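Local coordinates for Endonuclease/exonuclease/phosphatase domain-containing protein (Enterococcus faecalis, PDB 3L1W), which is of unknown function but belongs to the endonuclease/exonuclease/phosphatase (DNase I-like) family and may act as a 3'-5' RNA exonuclease, at residues Val179-Tyr193 against Tyr216-Ala228. Sequence-based numbering, arbitrary orientation.
Sequences VQKKFQDSKNLATHY and YIYVKGWQVQQTA. With SO4 (sulfate ion), chain J.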
loop_
_atom_site.group_PDB
_atom_site.type_symbol
_atom_site.label_atom_id
_atom_site.label_comp_id
_atom_site.label_asym_id
_atom_site.label_seq_id
_atom_site.Cartn_x
_atom_site.Cartn_y
_atom_site.Cartn_z
ATOM N N VAL A 179 20.306 17.581 -13.256
ATOM C CA VAL A 179 18.858 17.419 -13.265
ATOM C C VAL A 179 18.159 18.521 -12.447
ATOM O O VAL A 179 17.121 19.037 -12.845
ATOM C CB VAL A 179 18.483 16.006 -12.777
ATOM C CG1 VAL A 179 17.002 15.911 -12.439
ATOM C CG2 VAL A 179 18.891 14.970 -13.832
ATOM N N GLN A 180 18.766 18.915 -11.334
ATOM C CA GLN A 180 18.140 19.867 -10.423
ATOM C C GLN A 180 18.138 21.318 -10.917
ATOM O O GLN A 180 17.494 22.188 -10.315
ATOM C CB GLN A 180 18.751 19.732 -9.024
ATOM C CG GLN A 180 18.359 18.402 -8.375
ATOM C CD GLN A 180 19.157 18.085 -7.126
ATOM O OE1 GLN A 180 19.772 18.974 -6.522
ATOM N NE2 GLN A 180 19.150 16.809 -6.727
ATOM N N LYS A 181 18.836 21.582 -12.018
ATOM C CA LYS A 181 18.718 22.879 -12.676
ATOM C C LYS A 181 17.274 23.108 -13.133
ATOM O O LYS A 181 16.793 24.239 -13.132
ATOM C CB LYS A 181 19.668 22.968 -13.876
ATOM C CG LYS A 181 21.144 22.801 -13.539
ATOM C CD LYS A 181 21.738 24.072 -12.981
ATOM C CE LYS A 181 23.260 24.017 -12.999
ATOM N NZ LYS A 181 23.866 25.378 -12.920
ATOM N N LYS A 182 16.580 22.035 -13.521
ATOM C CA LYS A 182 15.221 22.157 -14.053
ATOM C C LYS A 182 14.143 21.411 -13.258
ATOM O O LYS A 182 12.963 21.745 -13.361
ATOM C CB LYS A 182 15.166 21.711 -15.520
ATOM C CG LYS A 182 15.913 22.629 -16.485
ATOM C CD LYS A 182 15.865 22.093 -17.908
ATOM C CE LYS A 182 16.781 22.893 -18.838
ATOM N NZ LYS A 182 16.315 24.293 -19.010
ATOM N N PHE A 183 14.544 20.404 -12.483
ATOM C CA PHE A 183 13.593 19.536 -11.782
ATOM C C PHE A 183 13.798 19.569 -10.282
ATOM O O PHE A 183 14.874 19.928 -9.796
ATOM C CB PHE A 183 13.764 18.071 -12.229
ATOM C CG PHE A 183 13.397 17.819 -13.664
ATOM C CD1 PHE A 183 12.134 17.349 -13.996
ATOM C CD2 PHE A 183 14.313 18.053 -14.680
ATOM C CE1 PHE A 183 11.791 17.121 -15.320
ATOM C CE2 PHE A 183 13.975 17.819 -16.004
ATOM C CZ PHE A 183 12.714 17.353 -16.316
ATOM N N GLN A 184 12.770 19.156 -9.546
ATOM C CA GLN A 184 12.892 18.963 -8.104
ATOM C C GLN A 184 12.661 17.505 -7.739
ATOM O O GLN A 184 11.809 16.845 -8.332
ATOM C CB GLN A 184 11.871 19.825 -7.360
ATOM C CG GLN A 184 12.060 21.308 -7.532
ATOM C CD GLN A 184 11.099 22.096 -6.660
ATOM O OE1 GLN A 184 9.890 22.114 -6.905
ATOM N NE2 GLN A 184 11.629 22.743 -5.629
ATOM N N ASP A 185 13.416 17.006 -6.763
ATOM C CA ASP A 185 13.212 15.659 -6.246
ATOM C C ASP A 185 11.927 15.619 -5.421
ATOM O O ASP A 185 11.845 16.221 -4.348
ATOM C CB ASP A 185 14.412 15.230 -5.396
ATOM C CG ASP A 185 14.293 13.809 -4.886
ATOM O OD1 ASP A 185 13.205 13.213 -4.993
ATOM O OD2 ASP A 185 15.300 13.287 -4.362
ATOM N N SER A 186 10.925 14.911 -5.931
ATOM C CA SER A 186 9.605 14.881 -5.291
ATOM C C SER A 186 9.613 14.450 -3.817
ATOM O O SER A 186 8.772 14.893 -3.041
ATOM C CB SER A 186 8.660 13.982 -6.091
ATOM O OG SER A 186 9.105 12.636 -6.073
ATOM N N LYS A 187 10.545 13.586 -3.429
ATOM C CA LYS A 187 10.498 13.031 -2.075
ATOM C C LYS A 187 10.901 14.029 -0.988
ATOM O O LYS A 187 10.711 13.756 0.202
ATOM C CB LYS A 187 11.296 11.719 -1.959
ATOM C CG LYS A 187 12.817 11.864 -1.979
ATOM C CD LYS A 187 13.476 10.539 -1.575
ATOM C CE LYS A 187 15.005 10.584 -1.670
ATOM N NZ LYS A 187 15.520 10.732 -3.072
ATOM N N ASN A 188 11.443 15.180 -1.393
ATOM C CA ASN A 188 11.769 16.239 -0.435
ATOM C C ASN A 188 10.709 17.341 -0.393
ATOM O O ASN A 188 10.849 18.317 0.350
ATOM C CB ASN A 188 13.128 16.863 -0.761
ATOM C CG ASN A 188 14.274 15.885 -0.593
ATOM O OD1 ASN A 188 14.192 14.959 0.205
ATOM N ND2 ASN A 188 15.351 16.089 -1.349
ATOM N N LEU A 189 9.655 17.178 -1.186
ATOM C CA LEU A 189 8.654 18.226 -1.357
ATOM C C LEU A 189 7.419 18.064 -0.480
ATOM O O LEU A 189 6.658 19.017 -0.290
ATOM C CB LEU A 189 8.223 18.323 -2.816
ATOM C CG LEU A 189 9.287 18.801 -3.801
ATOM C CD1 LEU A 189 8.652 18.955 -5.161
ATOM C CD2 LEU A 189 9.928 20.104 -3.332
ATOM N N ALA A 190 7.214 16.867 0.049
ATOM C CA ALA A 190 6.049 16.622 0.886
ATOM C C ALA A 190 6.386 15.535 1.887
ATOM O O ALA A 190 7.561 15.286 2.157
ATOM C CB ALA A 190 4.854 16.220 0.025
ATOM N N THR A 191 5.365 14.893 2.442
ATOM C CA THR A 191 5.586 13.787 3.360
ATOM C C THR A 191 6.006 12.540 2.582
ATOM O O THR A 191 5.439 12.237 1.533
ATOM C CB THR A 191 4.318 13.484 4.179
ATOM O OG1 THR A 191 3.820 14.701 4.752
ATOM C CG2 THR A 191 4.618 12.488 5.290
ATOM N N HIS A 192 7.021 11.841 3.089
ATOM C CA HIS A 192 7.495 10.606 2.467
ATOM C C HIS A 192 7.249 9.408 3.379
ATOM O O HIS A 192 7.640 9.424 4.544
ATOM C CB HIS A 192 8.985 10.680 2.136
ATOM C CG HIS A 192 9.499 9.455 1.446
ATOM N ND1 HIS A 192 9.267 9.203 0.110
ATOM C CD2 HIS A 192 10.195 8.391 1.913
ATOM C CE1 HIS A 192 9.824 8.052 -0.221
ATOM N NE2 HIS A 192 10.384 7.534 0.857
ATOM N N TYR A 193 6.611 8.372 2.839
ATOM C CA TYR A 193 6.270 7.184 3.614
ATOM C C TYR A 193 7.215 6.065 3.212
ATOM O O TYR A 193 7.480 5.870 2.027
ATOM C CB TYR A 193 4.811 6.778 3.350
ATOM C CG TYR A 193 4.355 5.558 4.126
ATOM C CD1 TYR A 193 4.291 5.581 5.511
ATOM C CD2 TYR A 193 3.977 4.388 3.468
ATOM C CE1 TYR A 193 3.872 4.475 6.231
ATOM C CE2 TYR A 193 3.560 3.264 4.177
ATOM C CZ TYR A 193 3.505 3.318 5.558
ATOM O OH TYR A 193 3.109 2.223 6.292
ATOM N N TYR A 216 14.448 7.557 -8.486
ATOM C CA TYR A 216 13.975 8.919 -8.254
ATOM C C TYR A 216 12.741 9.255 -9.070
ATOM O O TYR A 216 12.545 8.740 -10.176
ATOM C CB TYR A 216 15.068 9.934 -8.615
ATOM C CG TYR A 216 16.266 9.865 -7.706
ATOM C CD1 TYR A 216 16.420 10.767 -6.659
ATOM C CD2 TYR A 216 17.228 8.881 -7.873
ATOM C CE1 TYR A 216 17.512 10.691 -5.807
ATOM C CE2 TYR A 216 18.310 8.788 -7.022
ATOM C CZ TYR A 216 18.450 9.696 -6.000
ATOM O OH TYR A 216 19.533 9.607 -5.165
ATOM N N ILE A 217 11.919 10.140 -8.512
ATOM C CA ILE A 217 10.848 10.768 -9.259
ATOM C C ILE A 217 11.095 12.267 -9.208
ATOM O O ILE A 217 10.890 12.910 -8.177
ATOM C CB ILE A 217 9.458 10.411 -8.691
ATOM C CG1 ILE A 217 9.204 8.909 -8.825
ATOM C CG2 ILE A 217 8.361 11.210 -9.395
ATOM C CD1 ILE A 217 7.834 8.470 -8.245
ATOM N N TYR A 218 11.569 12.806 -10.327
ATOM C CA TYR A 218 11.844 14.237 -10.450
ATOM C C TYR A 218 10.677 14.917 -11.153
ATOM O O TYR A 218 10.122 14.377 -12.120
ATOM C CB TYR A 218 13.141 14.469 -11.243
ATOM C CG TYR A 218 14.396 14.461 -10.394
ATOM C CD1 TYR A 218 14.757 15.582 -9.662
ATOM C CD2 TYR A 218 15.235 13.348 -10.354
ATOM C CE1 TYR A 218 15.910 15.597 -8.888
ATOM C CE2 TYR A 218 16.399 13.347 -9.584
ATOM C CZ TYR A 218 16.727 14.479 -8.855
ATOM O OH TYR A 218 17.869 14.509 -8.093
ATOM N N VAL A 219 10.312 16.103 -10.684
ATOM C CA VAL A 219 9.148 16.788 -11.230
ATOM C C VAL A 219 9.455 18.199 -11.701
ATOM O O VAL A 219 10.299 18.897 -11.130
ATOM C CB VAL A 219 7.981 16.817 -10.210
ATOM C CG1 VAL A 219 7.588 15.391 -9.806
ATOM C CG2 VAL A 219 8.350 17.634 -8.983
ATOM N N LYS A 220 8.770 18.600 -12.766
ATOM C CA LYS A 220 8.777 19.984 -13.227
ATOM C C LYS A 220 7.350 20.353 -13.593
ATOM O O LYS A 220 6.744 19.720 -14.458
ATOM C CB LYS A 220 9.701 20.171 -14.435
ATOM C CG LYS A 220 9.524 21.512 -15.171
ATOM C CD LYS A 220 10.125 21.433 -16.557
ATOM C CE LYS A 220 9.686 22.582 -17.453
ATOM N NZ LYS A 220 8.299 22.399 -17.965
ATOM N N GLY A 221 6.807 21.356 -12.911
ATOM C CA GLY A 221 5.457 21.822 -13.183
ATOM C C GLY A 221 4.374 21.055 -12.447
ATOM O O GLY A 221 3.233 20.982 -12.911
ATOM N N TRP A 222 4.725 20.472 -11.303
ATOM C CA TRP A 222 3.778 19.683 -10.515
ATOM C C TRP A 222 3.777 20.069 -9.049
ATOM O O TRP A 222 4.807 20.430 -8.492
ATOM C CB TRP A 222 4.108 18.190 -10.585
ATOM C CG TRP A 222 4.044 17.610 -11.950
ATOM C CD1 TRP A 222 5.062 17.530 -12.856
ATOM C CD2 TRP A 222 2.902 17.020 -12.575
ATOM N NE1 TRP A 222 4.622 16.933 -14.009
ATOM C CE2 TRP A 222 3.300 16.605 -13.861
ATOM C CE3 TRP A 222 1.580 16.802 -12.172
ATOM C CZ2 TRP A 222 2.424 15.986 -14.752
ATOM C CZ3 TRP A 222 0.713 16.187 -13.057
ATOM C CH2 TRP A 222 1.139 15.786 -14.330
ATOM N N GLN A 223 2.610 19.966 -8.429
ATOM C CA GLN A 223 2.510 20.003 -6.979
ATOM C C GLN A 223 2.611 18.570 -6.480
ATOM O O GLN A 223 1.900 17.695 -6.966
ATOM C CB GLN A 223 1.172 20.587 -6.533
ATOM C CG GLN A 223 1.042 20.646 -5.010
ATOM C CD GLN A 223 -0.324 21.110 -4.536
ATOM O OE1 GLN A 223 -1.289 21.136 -5.300
ATOM N NE2 GLN A 223 -0.409 21.476 -3.260
ATOM N N VAL A 224 3.487 18.328 -5.512
ATOM C CA VAL A 224 3.613 16.992 -4.930
ATOM C C VAL A 224 2.856 16.899 -3.604
ATOM O O VAL A 224 3.053 17.729 -2.711
ATOM C CB VAL A 224 5.082 16.629 -4.724
ATOM C CG1 VAL A 224 5.209 15.248 -4.071
ATOM C CG2 VAL A 224 5.801 16.661 -6.065
ATOM N N GLN A 225 1.980 15.902 -3.498
ATOM C CA GLN A 225 1.150 15.693 -2.308
ATOM C C GLN A 225 1.774 14.725 -1.317
ATOM O O GLN A 225 1.569 14.840 -0.102
ATOM C CB GLN A 225 -0.229 15.162 -2.698
ATOM C CG GLN A 225 -1.196 16.229 -3.152
ATOM C CD GLN A 225 -0.963 16.633 -4.579
ATOM O OE1 GLN A 225 -0.642 17.789 -4.867
ATOM N NE2 GLN A 225 -1.114 15.678 -5.492
ATOM N N GLN A 226 2.513 13.758 -1.844
ATOM C CA GLN A 226 3.217 12.791 -1.024
ATOM C C GLN A 226 3.991 11.812 -1.895
ATOM O O GLN A 226 3.792 11.738 -3.111
ATOM C CB GLN A 226 2.250 12.034 -0.131
ATOM C CG GLN A 226 1.217 11.251 -0.895
ATOM C CD GLN A 226 0.429 10.336 0.012
ATOM O OE1 GLN A 226 0.715 9.143 0.099
ATOM N NE2 GLN A 226 -0.563 10.889 0.700
ATOM N N THR A 227 4.935 11.127 -1.268
ATOM C CA THR A 227 5.728 10.120 -1.953
ATOM C C THR A 227 5.845 8.919 -1.026
ATOM O O THR A 227 5.610 9.037 0.176
ATOM C CB THR A 227 7.141 10.628 -2.310
ATOM O OG1 THR A 227 7.788 11.113 -1.127
ATOM C CG2 THR A 227 7.067 11.771 -3.335
ATOM N N ALA A 228 6.194 7.766 -1.589
ATOM C CA ALA A 228 6.410 6.566 -0.776
ATOM C C ALA A 228 7.338 5.575 -1.454
ATOM O O ALA A 228 7.358 5.463 -2.682
ATOM C CB ALA A 228 5.073 5.887 -0.451
HETATM S S SO4 J . 18.927 25.396 -20.978
HETATM O O1 SO4 J . 19.179 23.990 -21.283
HETATM O O2 SO4 J . 17.518 25.710 -21.198
HETATM O O3 SO4 J . 19.281 25.655 -19.585
HETATM O O4 SO4 J . 19.749 26.239 -21.841
HETATM O O HOH W 1 12.410 10.696 -5.751
HETATM O O HOH W 2 7.305 14.026 -0.671
#
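S186 gives I217 O two bonds at once, from its backbone N (3.0 Å) and from OG (2.8 Å), where segment 179-193 passes from antiparallel pairing with 216-220 (Q184 with V219, hydrogen-bonded) to parallel pairing with 222-228. Serine suits the turn: with chi1 at 64°, OG folds back onto strand 216-220 while CB packs against V224. D185, short enough to serve K187 twice, makes an Asx turn, OD1 accepting from K187 N, and its OD2 takes a salt bridge from K187 NZ through the syn lone pair, beside the Y216 ring. A branched methyl, V179 CG1, fits over the centre of the Y218 ring (CH-pi, 3.5 Å to the centroid). Q180's extended chain brings NE2 to Y218 OH (3.0 Å, 168°); the OH sits in the plane of the Q180 amide and also bonds H176. T227 N to T191 O and Y193 N to T227 O make the parallel pairing. T227 OG1 is hydrogen-bonded to H192 ND1 (2.7 Å) while its CG2 packs on S186; P195 O holds H192 NE2. Within the chain, 184-185 edges one sheet of the DNase I-like sandwich, outside 215-220 and 161-164, and 191-193 the other, outside 222-229 and 245-251, where Y193 bonds D232 of the second subunit.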